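PDB 3U0H: xylose isomerase domain protein from Alicyclobacillus acidocaldarius subsp. acidocaldarius, which is a TIM-barrel protein of the xylose isomerase-like family that probably acts as an isomerase, although its substrate is not established. Local coordinates for residues 175-181 against 201-207. Residues are numbered along the deposited sequence.
Sequences GALVDSY and VVYVHIN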
loop_
_atom_site.group_PDB
_atom_site.type_symbol
_atom_site.label_atom_id
_atom_site.label_comp_id
_atom_site.label_asym_id
_atom_site.label_seq_id
_atom_site.Cartn_x
_atom_site.Cartn_y
_atom_site.Cartn_z
ATOM N N GLY A 175 7.868 9.455 12.505
ATOM C CA GLY A 175 7.586 10.114 13.769
ATOM C C GLY A 175 8.384 11.386 13.959
ATOM O O GLY A 175 8.633 12.110 13.015
ATOM N N ALA A 176 8.808 11.613 15.180
ATOM C CA ALA A 176 9.443 12.834 15.524
ATOM C C ALA A 176 10.864 12.631 16.079
ATOM O O ALA A 176 11.161 11.692 16.824
ATOM C CB ALA A 176 8.538 13.616 16.531
ATOM N N LEU A 177 11.746 13.549 15.732
ATOM C CA LEU A 177 12.993 13.757 16.499
ATOM C C LEU A 177 12.586 14.929 17.368
ATOM O O LEU A 177 12.280 15.974 16.839
ATOM C CB LEU A 177 14.171 14.139 15.556
ATOM C CG LEU A 177 15.633 14.103 16.083
ATOM C CD1 LEU A 177 16.607 14.476 14.944
ATOM C CD2 LEU A 177 15.829 15.106 17.230
ATOM N N VAL A 178 12.591 14.758 18.678
ATOM C CA VAL A 178 12.185 15.769 19.572
ATOM C C VAL A 178 13.403 16.417 20.218
ATOM O O VAL A 178 14.111 15.792 21.008
ATOM C CB VAL A 178 11.302 15.175 20.706
ATOM C CG1 VAL A 178 10.865 16.311 21.638
ATOM C CG2 VAL A 178 10.102 14.433 20.138
ATOM N N ASP A 179 13.605 17.702 19.955
ATOM C CA ASP A 179 14.756 18.461 20.503
ATOM C C ASP A 179 14.250 19.425 21.587
ATOM O O ASP A 179 13.289 20.100 21.323
ATOM C CB ASP A 179 15.352 19.242 19.348
ATOM C CG ASP A 179 16.648 19.963 19.712
ATOM O OD1 ASP A 179 16.706 20.606 20.802
ATOM O OD2 ASP A 179 17.596 19.897 18.852
ATOM N N SER A 180 14.882 19.546 22.763
ATOM C CA SER A 180 14.314 20.421 23.787
ATOM C C SER A 180 14.263 21.821 23.294
ATOM O O SER A 180 13.447 22.618 23.741
ATOM C CB SER A 180 15.159 20.415 25.075
ATOM O OG SER A 180 16.513 20.309 24.691
ATOM N N TYR A 181 15.179 22.153 22.404
ATOM C CA TYR A 181 15.360 23.530 21.993
ATOM C C TYR A 181 14.097 23.954 21.240
ATOM O O TYR A 181 13.660 25.104 21.315
ATOM C CB TYR A 181 16.608 23.675 21.111
ATOM C CG TYR A 181 17.248 25.015 21.182
ATOM C CD1 TYR A 181 18.138 25.340 22.201
ATOM C CD2 TYR A 181 16.969 25.984 20.240
ATOM C CE1 TYR A 181 18.742 26.602 22.250
ATOM C CE2 TYR A 181 17.527 27.246 20.313
ATOM C CZ TYR A 181 18.419 27.542 21.318
ATOM O OH TYR A 181 19.024 28.794 21.382
ATOM N N VAL A 201 8.248 8.785 19.142
ATOM C CA VAL A 201 9.489 9.389 19.622
ATOM C C VAL A 201 10.678 8.536 19.106
ATOM O O VAL A 201 11.014 7.452 19.677
ATOM C CB VAL A 201 9.527 9.522 21.143
ATOM C CG1 VAL A 201 10.726 10.384 21.544
ATOM C CG2 VAL A 201 8.240 10.116 21.684
ATOM N N VAL A 202 11.274 9.010 18.006
ATOM C CA VAL A 202 12.279 8.262 17.267
ATOM C C VAL A 202 13.656 8.548 17.861
ATOM O O VAL A 202 14.454 7.643 17.983
ATOM C CB VAL A 202 12.238 8.640 15.765
ATOM C CG1 VAL A 202 13.319 7.903 14.961
ATOM C CG2 VAL A 202 10.840 8.339 15.157
ATOM N N TYR A 203 13.947 9.820 18.182
ATOM C CA TYR A 203 15.240 10.203 18.661
ATOM C C TYR A 203 15.085 11.547 19.367
ATOM O O TYR A 203 14.135 12.268 19.143
ATOM C CB TYR A 203 16.241 10.224 17.472
ATOM C CG TYR A 203 17.728 10.485 17.769
ATOM C CD1 TYR A 203 18.396 9.786 18.766
ATOM C CD2 TYR A 203 18.466 11.403 17.007
ATOM C CE1 TYR A 203 19.731 10.039 19.039
ATOM C CE2 TYR A 203 19.833 11.634 17.241
ATOM C CZ TYR A 203 20.449 10.955 18.261
ATOM O OH TYR A 203 21.787 11.163 18.542
ATOM N N VAL A 204 15.995 11.836 20.276
ATOM C CA VAL A 204 15.812 12.929 21.192
ATOM C C VAL A 204 17.079 13.750 21.288
ATOM O O VAL A 204 18.192 13.197 21.348
ATOM C CB VAL A 204 15.412 12.386 22.572
ATOM C CG1 VAL A 204 15.353 13.519 23.590
ATOM C CG2 VAL A 204 14.077 11.649 22.437
ATOM N N HIS A 205 16.927 15.073 21.227
ATOM C CA HIS A 205 18.025 15.981 21.514
ATOM C C HIS A 205 17.717 16.751 22.767
ATOM O O HIS A 205 16.573 17.189 22.977
ATOM C CB HIS A 205 18.219 17.016 20.413
ATOM C CG HIS A 205 18.752 16.492 19.101
ATOM N ND1 HIS A 205 18.665 17.217 17.963
ATOM C CD2 HIS A 205 19.380 15.315 18.763
ATOM C CE1 HIS A 205 19.237 16.539 16.951
ATOM N NE2 HIS A 205 19.654 15.365 17.439
ATOM N N ILE A 206 18.779 16.992 23.552
ATOM C CA ILE A 206 18.755 17.866 24.717
ATOM C C ILE A 206 19.829 19.020 24.656
ATOM O O ILE A 206 20.843 18.894 23.999
ATOM C CB ILE A 206 18.856 16.962 25.977
ATOM C CG1 ILE A 206 18.327 17.692 27.206
ATOM C CG2 ILE A 206 20.255 16.392 26.139
ATOM C CD1 ILE A 206 17.940 16.798 28.366
ATOM N N ASN A 207 19.575 20.143 25.342
ATOM C CA ASN A 207 20.380 21.404 25.256
ATOM C C ASN A 207 19.637 22.431 26.098
ATOM O O ASN A 207 18.645 22.081 26.767
ATOM C CB ASN A 207 20.537 21.907 23.793
ATOM C CG ASN A 207 19.233 21.778 23.033
ATOM O OD1 ASN A 207 18.223 22.357 23.467
ATOM N ND2 ASN A 207 19.203 20.912 22.013
#
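Asp179 forms the polar centre of this contact, accepting from Asn207 ND2 at its OD1 (2.8 Å) and from His205 ND1 at its OD2 (3.0 Å). Asp179 OD1 also accepts a hydrogen bond from Tyr181 N (2.7 Å), a capping bond that makes Asp179 the N-cap of the helix starting at Ser180, while Asp179 OD2 forms a salt bridge with Arg221. Beside it Ser180 OG donates to Asn207 OD1 (2.9 Å), so both ends of the Asn207 amide are held by the strand-to-helix junction. The two strands run parallel as neighbours in the eight-stranded barrel, the axes of 175-179 and 201-206 inclined by 13°, joined by the backbone hydrogen bonds Val202 N to Ala176 O (2.9 Å), Val178 N to Tyr203 O (3.0 Å), His205 N to Val178 O (2.9 Å) and Ser180 N to His205 O (2.9 Å). A beta bulge at Val202 shifts the register by one residue, pairing Ala176 with Val201 but Leu177 with Tyr203. On the face shared with Asp179, Leu177 CD2 sits 3.6 Å from the centroid of the His205 ring, a CH-pi contact, and Tyr203 reaches Asp34 through its hydroxyl. The other face, with Val178, Val201 and Val204, packs on helix 231-241. With Glu141 and Glu250 close to Asp179 OD2, the C-terminal ends of the strands gather acidic and basic groups where TIM barrels carry their active sites, consistent with a polar catalytic pocket here.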